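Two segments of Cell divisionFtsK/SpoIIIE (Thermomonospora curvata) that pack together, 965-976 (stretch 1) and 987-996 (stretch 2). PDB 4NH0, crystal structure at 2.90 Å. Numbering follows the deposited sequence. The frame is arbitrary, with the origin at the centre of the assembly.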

# COMPACT_ATOMS: atom_id res chain seq x y z
N ILE A 965 -17.82 -38.34 34.26
CA ILE A 965 -17.34 -39.42 35.10
C ILE A 965 -18.33 -40.58 35.13
O ILE A 965 -17.95 -41.74 35.13
CB ILE A 965 -17.06 -38.95 36.54
CG1 ILE A 965 -16.09 -37.76 36.54
CG2 ILE A 965 -16.51 -40.08 37.39
CD1 ILE A 965 -15.80 -37.21 37.91
N ILE A 966 -19.62 -40.24 35.14
CA ILE A 966 -20.69 -41.23 35.11
C ILE A 966 -20.60 -42.10 33.86
O ILE A 966 -20.67 -43.33 33.93
CB ILE A 966 -22.08 -40.57 35.18
CG1 ILE A 966 -22.51 -40.34 36.63
CG2 ILE A 966 -23.13 -41.43 34.49
CD1 ILE A 966 -21.87 -39.14 37.27
N GLU A 967 -20.41 -41.46 32.71
CA GLU A 967 -20.42 -42.15 31.43
C GLU A 967 -19.16 -42.97 31.17
O GLU A 967 -19.13 -43.79 30.25
CB GLU A 967 -20.61 -41.14 30.29
CG GLU A 967 -22.01 -40.57 30.20
CD GLU A 967 -23.03 -41.62 29.81
OE1 GLU A 967 -22.66 -42.58 29.10
OE2 GLU A 967 -24.21 -41.49 30.21
N ARG A 968 -18.13 -42.77 31.98
CA ARG A 968 -16.84 -43.40 31.73
C ARG A 968 -16.40 -44.35 32.84
O ARG A 968 -15.46 -45.12 32.66
CB ARG A 968 -15.77 -42.32 31.51
CG ARG A 968 -16.02 -41.48 30.27
CD ARG A 968 -15.15 -40.24 30.24
NE ARG A 968 -15.27 -39.52 28.98
CZ ARG A 968 -16.31 -38.77 28.65
NH1 ARG A 968 -17.33 -38.64 29.48
NH2 ARG A 968 -16.34 -38.15 27.48
N TYR A 969 -17.08 -44.29 33.98
CA TYR A 969 -16.76 -45.16 35.10
C TYR A 969 -18.00 -45.87 35.64
O TYR A 969 -19.08 -45.29 35.66
CB TYR A 969 -16.09 -44.38 36.23
CG TYR A 969 -14.76 -43.75 35.88
CD1 TYR A 969 -13.58 -44.48 35.96
CD2 TYR A 969 -14.68 -42.43 35.47
CE1 TYR A 969 -12.36 -43.91 35.65
CE2 TYR A 969 -13.47 -41.85 35.16
CZ TYR A 969 -12.31 -42.59 35.25
OH TYR A 969 -11.10 -42.01 34.93
N THR A 970 -17.83 -47.11 36.06
CA THR A 970 -18.89 -47.84 36.74
C THR A 970 -18.80 -47.55 38.23
O THR A 970 -17.73 -47.22 38.73
CB THR A 970 -18.79 -49.36 36.49
OG1 THR A 970 -17.58 -49.87 37.08
CG2 THR A 970 -18.79 -49.66 35.00
N PRO A 971 -19.93 -47.65 38.95
CA PRO A 971 -19.95 -47.39 40.40
C PRO A 971 -18.97 -48.24 41.20
O PRO A 971 -18.69 -47.93 42.36
CB PRO A 971 -21.39 -47.72 40.79
CG PRO A 971 -22.17 -47.44 39.56
CD PRO A 971 -21.29 -47.86 38.42
N GLN A 972 -18.45 -49.30 40.60
CA GLN A 972 -17.43 -50.12 41.24
C GLN A 972 -16.03 -49.66 40.83
O GLN A 972 -15.03 -50.16 41.33
CB GLN A 972 -17.62 -51.60 40.90
CG GLN A 972 -18.95 -52.19 41.35
CD GLN A 972 -20.08 -51.86 40.40
OE1 GLN A 972 -19.88 -51.70 39.20
NE2 GLN A 972 -21.29 -51.74 40.95
N GLN A 973 -15.99 -48.70 39.90
CA GLN A 973 -14.73 -48.12 39.45
C GLN A 973 -14.49 -46.75 40.07
O GLN A 973 -13.36 -46.39 40.38
CB GLN A 973 -14.71 -48.01 37.92
CG GLN A 973 -14.43 -49.31 37.19
CD GLN A 973 -14.43 -49.13 35.68
OE1 GLN A 973 -15.23 -48.38 35.13
NE2 GLN A 973 -13.52 -49.83 35.01
N ALA A 974 -15.57 -46.00 40.25
CA ALA A 974 -15.48 -44.65 40.80
C ALA A 974 -16.79 -44.22 41.45
O ALA A 974 -17.87 -44.43 40.88
CB ALA A 974 -15.08 -43.67 39.72
N ARG A 975 -16.70 -43.62 42.63
CA ARG A 975 -17.89 -43.16 43.34
C ARG A 975 -17.80 -41.66 43.62
O ARG A 975 -16.72 -41.07 43.53
CB ARG A 975 -18.06 -43.94 44.65
CG ARG A 975 -17.77 -45.42 44.52
CD ARG A 975 -18.37 -46.22 45.67
NE ARG A 975 -19.77 -46.53 45.43
CZ ARG A 975 -20.21 -47.72 45.02
NH1 ARG A 975 -19.35 -48.70 44.79
NH2 ARG A 975 -21.51 -47.92 44.83
N LEU A 976 -18.93 -41.05 43.95
CA LEU A 976 -19.00 -39.60 44.11
C LEU A 976 -19.49 -39.17 45.48
O LEU A 976 -20.33 -39.83 46.09
CB LEU A 976 -19.92 -39.00 43.04
CG LEU A 976 -19.60 -39.28 41.58
CD1 LEU A 976 -20.74 -38.79 40.70
CD2 LEU A 976 -18.31 -38.60 41.18
N ASP A 987 -28.90 -32.46 39.83
CA ASP A 987 -29.12 -33.08 38.53
C ASP A 987 -28.16 -34.24 38.26
O ASP A 987 -28.43 -35.09 37.42
CB ASP A 987 -28.99 -32.03 37.43
CG ASP A 987 -29.44 -32.53 36.08
OD1 ASP A 987 -28.60 -33.10 35.34
OD2 ASP A 987 -30.63 -32.36 35.75
N VAL A 988 -27.04 -34.28 38.98
CA VAL A 988 -26.01 -35.28 38.73
C VAL A 988 -25.70 -36.15 39.94
O VAL A 988 -24.78 -36.96 39.92
CB VAL A 988 -24.70 -34.63 38.25
CG1 VAL A 988 -24.93 -33.84 36.98
CG2 VAL A 988 -24.14 -33.74 39.34
N ALA A 989 -26.48 -35.98 41.01
CA ALA A 989 -26.22 -36.71 42.25
C ALA A 989 -27.22 -37.84 42.48
O ALA A 989 -27.36 -38.33 43.60
CB ALA A 989 -26.25 -35.75 43.43
N THR A 990 -27.89 -38.26 41.41
CA THR A 990 -28.94 -39.26 41.52
C THR A 990 -28.47 -40.67 41.16
O THR A 990 -29.16 -41.65 41.42
CB THR A 990 -30.13 -38.91 40.62
OG1 THR A 990 -29.70 -38.82 39.26
CG2 THR A 990 -30.74 -37.58 41.04
N THR A 991 -27.28 -40.77 40.57
CA THR A 991 -26.76 -42.05 40.11
C THR A 991 -26.37 -42.97 41.26
O THR A 991 -26.47 -42.60 42.43
CB THR A 991 -25.53 -41.85 39.20
OG1 THR A 991 -24.45 -41.30 39.97
CG2 THR A 991 -25.86 -40.92 38.05
N GLU A 992 -25.94 -44.18 40.92
CA GLU A 992 -25.53 -45.16 41.92
C GLU A 992 -24.15 -44.82 42.47
O GLU A 992 -23.80 -45.24 43.57
CB GLU A 992 -25.54 -46.57 41.31
CG GLU A 992 -25.22 -47.68 42.30
CD GLU A 992 -25.28 -49.06 41.67
OE1 GLU A 992 -25.97 -49.21 40.64
OE2 GLU A 992 -24.64 -49.99 42.20
N HIS A 993 -23.39 -44.05 41.71
CA HIS A 993 -22.07 -43.61 42.14
C HIS A 993 -22.17 -42.77 43.41
O HIS A 993 -21.24 -42.73 44.22
CB HIS A 993 -21.38 -42.80 41.04
CG HIS A 993 -21.41 -43.45 39.69
ND1 HIS A 993 -22.46 -43.31 38.81
CD2 HIS A 993 -20.51 -44.25 39.07
CE1 HIS A 993 -22.21 -43.99 37.71
NE2 HIS A 993 -21.03 -44.57 37.84
N GLN A 994 -23.30 -42.09 43.56
CA GLN A 994 -23.59 -41.26 44.72
C GLN A 994 -23.36 -42.00 46.03
O GLN A 994 -23.86 -43.11 46.23
CB GLN A 994 -25.03 -40.75 44.66
CG GLN A 994 -25.60 -40.32 45.99
CD GLN A 994 -25.02 -39.01 46.48
OE1 GLN A 994 -24.88 -38.79 47.68
NE2 GLN A 994 -24.67 -38.14 45.54
N ILE A 995 -22.59 -41.39 46.92
CA ILE A 995 -22.32 -41.96 48.23
C ILE A 995 -22.79 -41.03 49.34
O ILE A 995 -23.53 -41.43 50.23
CB ILE A 995 -20.82 -42.27 48.42
CG1 ILE A 995 -20.40 -43.42 47.52
CG2 ILE A 995 -20.53 -42.61 49.87
CD1 ILE A 995 -21.15 -44.70 47.79
N GLY A 996 -22.35 -39.78 49.27
CA GLY A 996 -22.71 -38.79 50.27
C GLY A 996 -23.02 -37.44 49.66
O GLY A 996 -22.28 -36.94 48.82

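Stretch 1 leaves a helix, passes through a loop and enters a strand at Ala974; stretch 2 runs from a 3-10 segment through a loop into the strand 994-996. The two strand axes approach to 5.3 Å with their N-to-C directions 50° apart, a markedly splayed parallel pairing. Its register is set by the bridge between Leu976 and Gln994, whose CA atoms lie 4.9 Å apart and whose side chains share one face of the sheet. Two backbone hydrogen bonds flank Gln994, as parallel pairing requires: Leu976 N donates to His993 O at 2.9 Å, nearly linear at 174°, and Ile995 N donates to Leu976 O, also at 2.9 Å but more bent at 136°.

Among the side chains, His993 dominates, with 146 Å² of the residue covered by stretch 1. Its CA-to-CB bond points sideways, yet the ring end comes nearer, so that His993 NE2 donates a hydrogen bond to Tyr969 O (3.0 Å, 146°). Ala974 O also lies near the ring plane, 3.2 Å from His993 CD2. Over one face sits Pro971, its CG 3.7 Å from the ring centroid and 19° off the normal, the geometry of a CH-pi contact. Within stretch 2, His993 ND1 and Thr991 OG1 are hydrogen-bonded at 3.1 Å, linking the other ring nitrogen to a neighbouring side chain. Ile966 packs nearby: its CG1 is 3.7 Å from both His993 ND1 and Thr991 CG2.

Arg975 points sideways from its CA, and its side chain lies against stretch 2, with NE 3.3 Å from Ile995 CD1 and CB 3.4 Å from His993 O. Its charge is not paired closely with Glu992: Arg975 NH2 stands 4.6 Å from Glu992 OE2, beyond salt-bridge range. Glu992 CB also lies 3.9 Å from Pro971 CG.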